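Local coordinates for extracellular solute-binding protein, family 5 (Chelativorans sp., PDB 6WM6) that binds EDTA and other aminopolycarboxylates in the periplasm, probably delivering them to an ABC transporter for uptake, at residues F484-A498 with I510-L524. Residues are numbered along the deposited sequence; the frame is centred on the assembly and turned at random.
Sequences FGFNDPKIEEIIGKA and ILSEADELAMDYAAL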
ATOM      1  N   PHE A 484       8.075  16.297   0.699  1.00 17.41           N
ATOM      2  CA  PHE A 484       8.614  17.080   1.809  1.00 16.88           C
ATOM      3  C   PHE A 484      10.032  17.551   1.562  1.00 20.19           C
ATOM      4  O   PHE A 484      10.610  18.207   2.429  1.00 21.71           O
ATOM      5  CB  PHE A 484       8.428  16.298   3.111  1.00 18.54           C
ATOM      6  CG  PHE A 484       7.012  15.788   3.230  1.00 16.91           C
ATOM      7  CD1 PHE A 484       5.980  16.686   3.256  1.00 17.61           C
ATOM      8  CD2 PHE A 484       6.734  14.435   3.212  1.00 18.29           C
ATOM      9  CE1 PHE A 484       4.664  16.264   3.285  1.00 18.06           C
ATOM     10  CE2 PHE A 484       5.415  13.983   3.265  1.00 17.94           C
ATOM     11  CZ  PHE A 484       4.377  14.926   3.286  1.00 17.44           C
ATOM     12  N   GLY A 485      10.581  17.287   0.376  1.00 19.29           N
ATOM     13  CA  GLY A 485      11.767  17.986  -0.065  1.00 20.51           C
ATOM     14  C   GLY A 485      13.102  17.358   0.274  1.00 19.88           C
ATOM     15  O   GLY A 485      14.087  18.079   0.405  1.00 20.76           O
ATOM     16  N   PHE A 486      13.170  16.032   0.398  1.00 20.53           N
ATOM     17  CA  PHE A 486      14.470  15.381   0.536  1.00 20.06           C
ATOM     18  C   PHE A 486      15.289  15.689  -0.706  1.00 20.14           C
ATOM     19  O   PHE A 486      14.777  15.698  -1.833  1.00 22.12           O
ATOM     20  CB  PHE A 486      14.323  13.874   0.753  1.00 21.26           C
ATOM     21  CG  PHE A 486      13.746  13.520   2.102  1.00 18.18           C
ATOM     22  CD1 PHE A 486      14.548  13.461   3.227  1.00 18.15           C
ATOM     23  CD2 PHE A 486      12.401  13.284   2.232  1.00 21.45           C
ATOM     24  CE1 PHE A 486      14.011  13.162   4.468  1.00 18.50           C
ATOM     25  CE2 PHE A 486      11.852  12.985   3.461  1.00 21.62           C
ATOM     26  CZ  PHE A 486      12.671  12.932   4.580  1.00 20.00           C
ATOM     27  N   ASN A 487      16.554  16.024  -0.488  1.00 20.93           N
ATOM     28  CA  ASN A 487      17.425  16.477  -1.569  1.00 23.26           C
ATOM     29  C   ASN A 487      18.851  16.164  -1.169  1.00 25.15           C
ATOM     30  O   ASN A 487      19.576  17.033  -0.656  1.00 28.13           O
ATOM     31  CB  ASN A 487      17.200  17.964  -1.853  1.00 32.16           C
ATOM     32  CG  ASN A 487      18.062  18.464  -2.997  1.00 51.85           C
ATOM     33  OD1 ASN A 487      18.859  17.717  -3.554  1.00 47.01           O
ATOM     34  ND2 ASN A 487      17.904  19.733  -3.348  1.00 62.08           N
ATOM     35  N   ASP A 488      19.258  14.937  -1.359  1.00 23.76           N
ATOM     36  CA  ASP A 488      20.547  14.467  -0.854  1.00 24.56           C
ATOM     37  C   ASP A 488      21.074  13.381  -1.777  1.00 24.82           C
ATOM     38  O   ASP A 488      20.600  12.232  -1.743  1.00 22.79           O
ATOM     39  CB  ASP A 488      20.421  13.962   0.581  1.00 22.81           C
ATOM     40  CG  ASP A 488      21.767  13.732   1.229  1.00 30.17           C
ATOM     41  OD1 ASP A 488      22.783  13.632   0.491  1.00 30.86           O
ATOM     42  OD2 ASP A 488      21.833  13.668   2.473  1.00 31.94           O
ATOM     43  N   PRO A 489      22.063  13.701  -2.615  1.00 23.68           N
ATOM     44  CA  PRO A 489      22.630  12.666  -3.492  1.00 23.78           C
ATOM     45  C   PRO A 489      23.148  11.453  -2.738  1.00 22.42           C
ATOM     46  O   PRO A 489      23.154  10.354  -3.303  1.00 24.61           O
ATOM     47  CB  PRO A 489      23.746  13.404  -4.243  1.00 27.13           C
ATOM     48  CG  PRO A 489      23.326  14.849  -4.196  1.00 31.67           C
ATOM     49  CD  PRO A 489      22.665  15.026  -2.855  1.00 26.87           C
ATOM     50  N   LYS A 490      23.599  11.611  -1.495  1.00 22.09           N
ATOM     51  CA  LYS A 490      24.073  10.457  -0.728  1.00 21.41           C
ATOM     52  C   LYS A 490      22.933   9.497  -0.395  1.00 20.36           C
ATOM     53  O   LYS A 490      23.097   8.275  -0.501  1.00 20.56           O
ATOM     54  CB  LYS A 490      24.779  10.939   0.540  1.00 24.67           C
ATOM     55  CG  LYS A 490      25.386   9.843   1.404  1.00 43.26           C
ATOM     56  CD  LYS A 490      26.371   8.974   0.635  1.00 65.28           C
ATOM     57  CE  LYS A 490      27.106   8.017   1.570  1.00 74.54           C
ATOM     58  NZ  LYS A 490      28.078   7.147   0.850  1.00 79.21           N
ATOM     59  N   ILE A 491      21.773  10.027  -0.000  1.00 20.17           N
ATOM     60  CA  ILE A 491      20.604   9.176   0.211  1.00 19.47           C
ATOM     61  C   ILE A 491      20.274   8.420  -1.063  1.00 19.54           C
ATOM     62  O   ILE A 491      19.983   7.211  -1.030  1.00 18.68           O
ATOM     63  CB  ILE A 491      19.419  10.013   0.704  1.00 20.52           C
ATOM     64  CG1 ILE A 491      19.675  10.468   2.150  1.00 21.98           C
ATOM     65  CG2 ILE A 491      18.102   9.210   0.587  1.00 21.06           C
ATOM     66  CD1 ILE A 491      18.596  11.357   2.708  1.00 23.03           C
ATOM     67  N   GLU A 492      20.308   9.114  -2.211  1.00 20.02           N
ATOM     68  CA  GLU A 492      19.945   8.465  -3.468  1.00 19.63           C
ATOM     69  C   GLU A 492      20.944   7.366  -3.820  1.00 19.70           C
ATOM     70  O   GLU A 492      20.555   6.290  -4.279  1.00 21.12           O
ATOM     71  CB  GLU A 492      19.851   9.518  -4.580  1.00 21.88           C
ATOM     72  CG  GLU A 492      18.870  10.606  -4.230  1.00 24.90           C
ATOM     73  CD  GLU A 492      18.557  11.533  -5.382  1.00 34.49           C
ATOM     74  OE1 GLU A 492      18.919  11.212  -6.531  1.00 41.16           O
ATOM     75  OE2 GLU A 492      17.938  12.581  -5.121  1.00 25.42           O
ATOM     76  N   GLU A 493      22.229   7.619  -3.602  1.00 20.56           N
ATOM     77  CA  GLU A 493      23.254   6.620  -3.876  1.00 21.21           C
ATOM     78  C   GLU A 493      23.044   5.389  -3.003  1.00 18.60           C
ATOM     79  O   GLU A 493      23.147   4.246  -3.478  1.00 19.81           O
ATOM     80  CB  GLU A 493      24.631   7.229  -3.644  1.00 23.25           C
ATOM     81  CG  GLU A 493      25.798   6.255  -3.713  1.00 42.95           C
ATOM     82  CD  GLU A 493      27.119   6.912  -3.339  1.00 65.18           C
ATOM     83  OE1 GLU A 493      27.094   8.023  -2.764  1.00 66.40           O
ATOM     84  OE2 GLU A 493      28.180   6.320  -3.624  1.00 69.60           O
ATOM     85  N   ILE A 494      22.755   5.597  -1.717  1.00 18.23           N
ATOM     86  CA  ILE A 494      22.533   4.480  -0.812  1.00 16.83           C
ATOM     87  C   ILE A 494      21.325   3.664  -1.237  1.00 17.72           C
ATOM     88  O   ILE A 494      21.374   2.426  -1.241  1.00 18.54           O
ATOM     89  CB  ILE A 494      22.364   4.996   0.627  1.00 17.57           C
ATOM     90  CG1 ILE A 494      23.665   5.589   1.170  1.00 19.62           C
ATOM     91  CG2 ILE A 494      21.888   3.857   1.542  1.00 18.10           C
ATOM     92  CD1 ILE A 494      23.450   6.525   2.328  1.00 20.06           C
ATOM     93  N   ILE A 495      20.230   4.334  -1.604  1.00 17.52           N
ATOM     94  CA  ILE A 495      19.029   3.622  -2.026  1.00 17.75           C
ATOM     95  C   ILE A 495      19.323   2.777  -3.260  1.00 17.00           C
ATOM     96  O   ILE A 495      18.883   1.628  -3.355  1.00 18.30           O
ATOM     97  CB  ILE A 495      17.866   4.614  -2.250  1.00 18.01           C
ATOM     98  CG1 ILE A 495      17.391   5.193  -0.924  1.00 17.35           C
ATOM     99  CG2 ILE A 495      16.736   3.939  -3.025  1.00 18.77           C
ATOM    100  CD1 ILE A 495      16.425   6.367  -1.051  1.00 19.33           C
ATOM    101  N   GLY A 496      20.119   3.309  -4.188  1.00 18.85           N
ATOM    102  CA  GLY A 496      20.450   2.556  -5.385  1.00 19.23           C
ATOM    103  C   GLY A 496      21.292   1.331  -5.076  1.00 18.49           C
ATOM    104  O   GLY A 496      21.059   0.243  -5.625  1.00 20.65           O
ATOM    105  N   LYS A 497      22.264   1.471  -4.169  1.00 18.66           N
ATOM    106  CA  LYS A 497      23.046   0.306  -3.763  1.00 19.64           C
ATOM    107  C   LYS A 497      22.169  -0.719  -3.056  1.00 18.64           C
ATOM    108  O   LYS A 497      22.300  -1.925  -3.278  1.00 18.77           O
ATOM    109  CB  LYS A 497      24.199   0.732  -2.854  1.00 21.24           C
ATOM    110  CG  LYS A 497      25.300   1.460  -3.610  1.00 24.47           C
ATOM    111  CD  LYS A 497      26.379   1.986  -2.684  1.00 41.17           C
ATOM    112  CE  LYS A 497      27.484   2.671  -3.477  1.00 57.87           C
ATOM    113  NZ  LYS A 497      28.539   3.226  -2.585  1.00 69.05           N
ATOM    114  N   ALA A 498      21.221  -0.259  -2.242  1.00 17.04           N
ATOM    115  CA  ALA A 498      20.351  -1.184  -1.538  1.00 15.69           C
ATOM    116  C   ALA A 498      19.440  -1.932  -2.509  1.00 16.94           C
ATOM    117  O   ALA A 498      19.143  -3.118  -2.312  1.00 17.15           O
ATOM    118  CB  ALA A 498      19.510  -0.417  -0.512  1.00 16.90           C
ATOM    119  N   ILE A 510      22.336  -1.969   4.072  1.00 15.89           N
ATOM    120  CA  ILE A 510      22.759  -0.810   3.286  1.00 16.62           C
ATOM    121  C   ILE A 510      21.802   0.361   3.501  1.00 16.46           C
ATOM    122  O   ILE A 510      22.216   1.498   3.780  1.00 17.29           O
ATOM    123  CB  ILE A 510      22.832  -1.203   1.805  1.00 17.09           C
ATOM    124  CG1 ILE A 510      23.911  -2.273   1.547  1.00 17.93           C
ATOM    125  CG2 ILE A 510      23.094   0.040   0.944  1.00 17.83           C
ATOM    126  CD1 ILE A 510      23.714  -2.993   0.220  1.00 19.65           C
ATOM    127  N   LEU A 511      20.500   0.100   3.370  1.00 15.66           N
ATOM    128  CA  LEU A 511      19.486   1.148   3.410  1.00 15.94           C
ATOM    129  C   LEU A 511      19.396   1.819   4.774  1.00 16.62           C
ATOM    130  O   LEU A 511      18.976   2.992   4.855  1.00 16.62           O
ATOM    131  CB  LEU A 511      18.141   0.554   2.997  1.00 16.29           C
ATOM    132  CG  LEU A 511      16.993   1.543   2.773  1.00 16.67           C
ATOM    133  CD1 LEU A 511      17.254   2.387   1.555  1.00 17.63           C
ATOM    134  CD2 LEU A 511      15.696   0.778   2.612  1.00 17.23           C
ATOM    135  N   SER A 512      19.803   1.131   5.838  1.00 16.65           N
ATOM    136  CA  SER A 512      19.776   1.730   7.168  1.00 17.47           C
ATOM    137  C   SER A 512      20.492   3.081   7.199  1.00 18.17           C
ATOM    138  O   SER A 512      20.056   3.987   7.909  1.00 17.48           O
ATOM    139  CB  SER A 512      20.402   0.779   8.200  1.00 19.22           C
ATOM    140  OG  SER A 512      19.585  -0.356   8.383  1.00 23.96           O
ATOM    141  N   GLU A 513      21.600   3.223   6.459  1.00 16.58           N
ATOM    142  CA  GLU A 513      22.315   4.496   6.431  1.00 17.63           C
ATOM    143  C   GLU A 513      21.452   5.610   5.864  1.00 18.98           C
ATOM    144  O   GLU A 513      21.509   6.760   6.338  1.00 18.89           O
ATOM    145  CB  GLU A 513      23.619   4.345   5.642  1.00 18.48           C
ATOM    146  CG  GLU A 513      24.503   5.573   5.753  1.00 22.30           C
ATOM    147  CD  GLU A 513      25.766   5.511   4.905  1.00 28.62           C
ATOM    148  OE1 GLU A 513      25.999   4.501   4.195  1.00 25.73           O
ATOM    149  OE2 GLU A 513      26.545   6.497   4.948  1.00 28.37           O
ATOM    150  N   ALA A 514      20.646   5.306   4.851  1.00 17.11           N
ATOM    151  CA  ALA A 514      19.752   6.314   4.291  1.00 17.56           C
ATOM    152  C   ALA A 514      18.656   6.680   5.278  1.00 17.02           C
ATOM    153  O   ALA A 514      18.264   7.839   5.359  1.00 17.62           O
ATOM    154  CB  ALA A 514      19.139   5.815   2.987  1.00 19.28           C
ATOM    155  N   ASP A 515      18.156   5.716   6.043  1.00 17.08           N
ATOM    156  CA  ASP A 515      17.168   6.005   7.073  1.00 17.62           C
ATOM    157  C   ASP A 515      17.738   6.967   8.104  1.00 16.97           C
ATOM    158  O   ASP A 515      17.054   7.911   8.537  1.00 17.86           O
ATOM    159  CB  ASP A 515      16.715   4.690   7.716  1.00 17.03           C
ATOM    160  CG  ASP A 515      15.380   4.760   8.433  1.00 19.19           C
ATOM    161  OD1 ASP A 515      14.540   5.661   8.178  1.00 18.90           O
ATOM    162  OD2 ASP A 515      15.139   3.860   9.265  1.00 18.93           O
ATOM    163  N   GLU A 516      18.996   6.766   8.510  1.00 17.67           N
ATOM    164  CA  GLU A 516      19.641   7.679   9.456  1.00 18.18           C
ATOM    165  C   GLU A 516      19.697   9.087   8.884  1.00 18.53           C
ATOM    166  O   GLU A 516      19.333  10.059   9.554  1.00 17.65           O
ATOM    167  CB  GLU A 516      21.059   7.180   9.785  1.00 20.03           C
ATOM    168  CG  GLU A 516      21.140   5.774  10.394  1.00 18.76           C
ATOM    169  CD  GLU A 516      20.860   5.681  11.872  1.00 25.86           C
ATOM    170  OE1 GLU A 516      20.745   6.719  12.542  1.00 28.42           O
ATOM    171  OE2 GLU A 516      20.779   4.529  12.390  1.00 28.28           O
ATOM    172  N   LEU A 517      20.164   9.226   7.644  1.00 16.81           N
ATOM    173  CA  LEU A 517      20.281  10.553   7.028  1.00 17.54           C
ATOM    174  C   LEU A 517      18.913  11.189   6.835  1.00 16.51           C
ATOM    175  O   LEU A 517      18.756  12.400   6.998  1.00 17.77           O
ATOM    176  CB  LEU A 517      21.018  10.439   5.702  1.00 18.52           C
ATOM    177  CG  LEU A 517      22.486  10.019   5.782  1.00 20.00           C
ATOM    178  CD1 LEU A 517      23.050   9.762   4.393  1.00 23.57           C
ATOM    179  CD2 LEU A 517      23.328  11.060   6.516  1.00 21.16           C
ATOM    180  N   ALA A 518      17.914  10.413   6.450  1.00 16.53           N
ATOM    181  CA  ALA A 518      16.580  10.967   6.271  1.00 17.16           C
ATOM    182  C   ALA A 518      16.031  11.484   7.593  1.00 16.28           C
ATOM    183  O   ALA A 518      15.398  12.538   7.642  1.00 17.49           O
ATOM    184  CB  ALA A 518      15.667   9.906   5.675  1.00 18.06           C
ATOM    185  N   MET A 519      16.265  10.763   8.689  1.00 16.31           N
ATOM    186  CA  MET A 519      15.822  11.245   9.981  1.00 17.76           C
ATOM    187  C   MET A 519      16.616  12.459  10.441  1.00 17.74           C
ATOM    188  O   MET A 519      16.034  13.347  11.080  1.00 18.58           O
ATOM    189  CB  MET A 519      15.877  10.112  10.988  1.00 17.88           C
ATOM    190  CG  MET A 519      14.879   9.002  10.661  1.00 20.06           C
ATOM    191  SD  MET A 519      13.176   9.578  10.357  1.00 23.57           S
ATOM    192  CE  MET A 519      12.946  10.255  11.953  1.00 19.09           C
ATOM    193  N   ASP A 520      17.902  12.547  10.102  1.00 17.12           N
ATOM    194  CA  ASP A 520      18.666  13.743  10.407  1.00 17.98           C
ATOM    195  C   ASP A 520      18.009  14.984   9.803  1.00 18.27           C
ATOM    196  O   ASP A 520      18.059  16.079  10.384  1.00 20.06           O
ATOM    197  CB  ASP A 520      20.094  13.633   9.841  1.00 17.38           C
ATOM    198  CG  ASP A 520      20.974  12.653  10.584  1.00 21.16           C
ATOM    199  OD1 ASP A 520      20.662  12.253  11.726  1.00 21.34           O
ATOM    200  OD2 ASP A 520      22.023  12.294   9.986  1.00 23.39           O
ATOM    201  N   TYR A 521      17.407  14.850   8.605  1.00 16.44           N
ATOM    202  CA  TYR A 521      16.865  15.997   7.880  1.00 17.03           C
ATOM    203  C   TYR A 521      15.530  16.463   8.452  1.00 16.55           C
ATOM    204  O   TYR A 521      15.133  17.608   8.214  1.00 17.82           O
ATOM    205  CB  TYR A 521      16.718  15.601   6.403  1.00 18.67           C
ATOM    206  CG  TYR A 521      16.384  16.708   5.450  1.00 17.12           C
ATOM    207  CD1 TYR A 521      17.297  17.725   5.190  1.00 19.76           C
ATOM    208  CD2 TYR A 521      15.162  16.740   4.789  1.00 19.78           C
ATOM    209  CE1 TYR A 521      16.982  18.767   4.296  1.00 20.59           C
ATOM    210  CE2 TYR A 521      14.853  17.753   3.904  1.00 21.13           C
ATOM    211  CZ  TYR A 521      15.751  18.746   3.662  1.00 21.36           C
ATOM    212  OH  TYR A 521      15.420  19.767   2.779  1.00 24.83           O
ATOM    213  N   ALA A 522      14.820  15.593   9.175  1.00 16.63           N
ATOM    214  CA  ALA A 522      13.638  15.968   9.945  1.00 17.48           C
ATOM    215  C   ALA A 522      12.514  16.545   9.089  1.00 17.26           C
ATOM    216  O   ALA A 522      11.801  17.459   9.508  1.00 18.22           O
ATOM    217  CB  ALA A 522      14.000  16.920  11.090  1.00 18.79           C
ATOM    218  N   ALA A 523      12.326  16.006   7.884  1.00 16.37           N
ATOM    219  CA  ALA A 523      11.204  16.371   7.029  1.00 16.23           C
ATOM    220  C   ALA A 523      10.077  15.341   7.036  1.00 16.39           C
ATOM    221  O   ALA A 523       9.017  15.581   6.431  1.00 16.90           O
ATOM    222  CB  ALA A 523      11.673  16.628   5.587  1.00 19.72           C
ATOM    223  N   LEU A 524      10.262  14.220   7.712  1.00 15.67           N
ATOM    224  CA  LEU A 524       9.249  13.155   7.736  1.00 15.84           C
ATOM    225  C   LEU A 524       9.309  12.467   9.095  1.00 16.58           C
ATOM    226  O   LEU A 524      10.345  11.897   9.477  1.00 17.41           O
ATOM    227  CB  LEU A 524       9.469  12.171   6.587  1.00 16.67           C
ATOM    228  CG  LEU A 524       8.404  11.100   6.405  1.00 15.73           C
ATOM    229  CD1 LEU A 524       7.067  11.711   6.096  1.00 18.22           C
ATOM    230  CD2 LEU A 524       8.839  10.164   5.267  1.00 17.22           C
TER
HETATM  231  O   HOH W   1      27.976   4.429   2.410  1.00 44.23           O
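Ile494 is a knob in a hole made by Ile510, Glu513, Ala514 and Leu517, where two successive helices of this family 5 solute-binding protein pack as an antiparallel hairpin. Helices 489-498 and 510-521 run at 156° to each other, their axes coming within 8.3 Å at the closest approach. The two branches of Ile494 divide the work. Ile494 CG2, anti to the backbone N, lies 3.7 Å from Ala514 CB and also touches Ile510 O. Ile494 CD1 meets Leu517 CD1 and Glu513 CG and CD; the Glu513 side chain lies across that of Ile494, nearly perpendicular to it. Ile491 and Leu517 lie alongside each other, pointing opposite ways, with Ile491 CG1 3.8 Å from Leu517 CB. Further along, Ala498 CB rests on both Ile510 and Leu511, and helix 467-474 adds to the packing at Ile495, Ala498 and Leu511.

At the loop end, Phe486 packs against the 518-524 end of the second segment. Ala523 CB lies over one face of its ring. Ala518 O and Leu524 CB sit at the edge, in plane. Tyr521 lies obliquely to this ring, planes at 45°, with Tyr521 CD2 3.7 Å from Phe486 CD1. Tyr521 OH comes within 3.2 Å of Gly485 O, but its main polar partner is Ser313. An alanine in place of Tyr521 would remove the ring and hydroxyl, and would probably open a gap beside Phe486 and leave Ser313 without this partner.

On the exposed side, Lys490 NZ has Glu493 as a long salt-bridge partner but stops short of one with Glu513. A water joins Lys490 and Glu513, accepting from Lys490 NZ at 3.1 Å and donating to Glu513 OE1 at 2.7 Å.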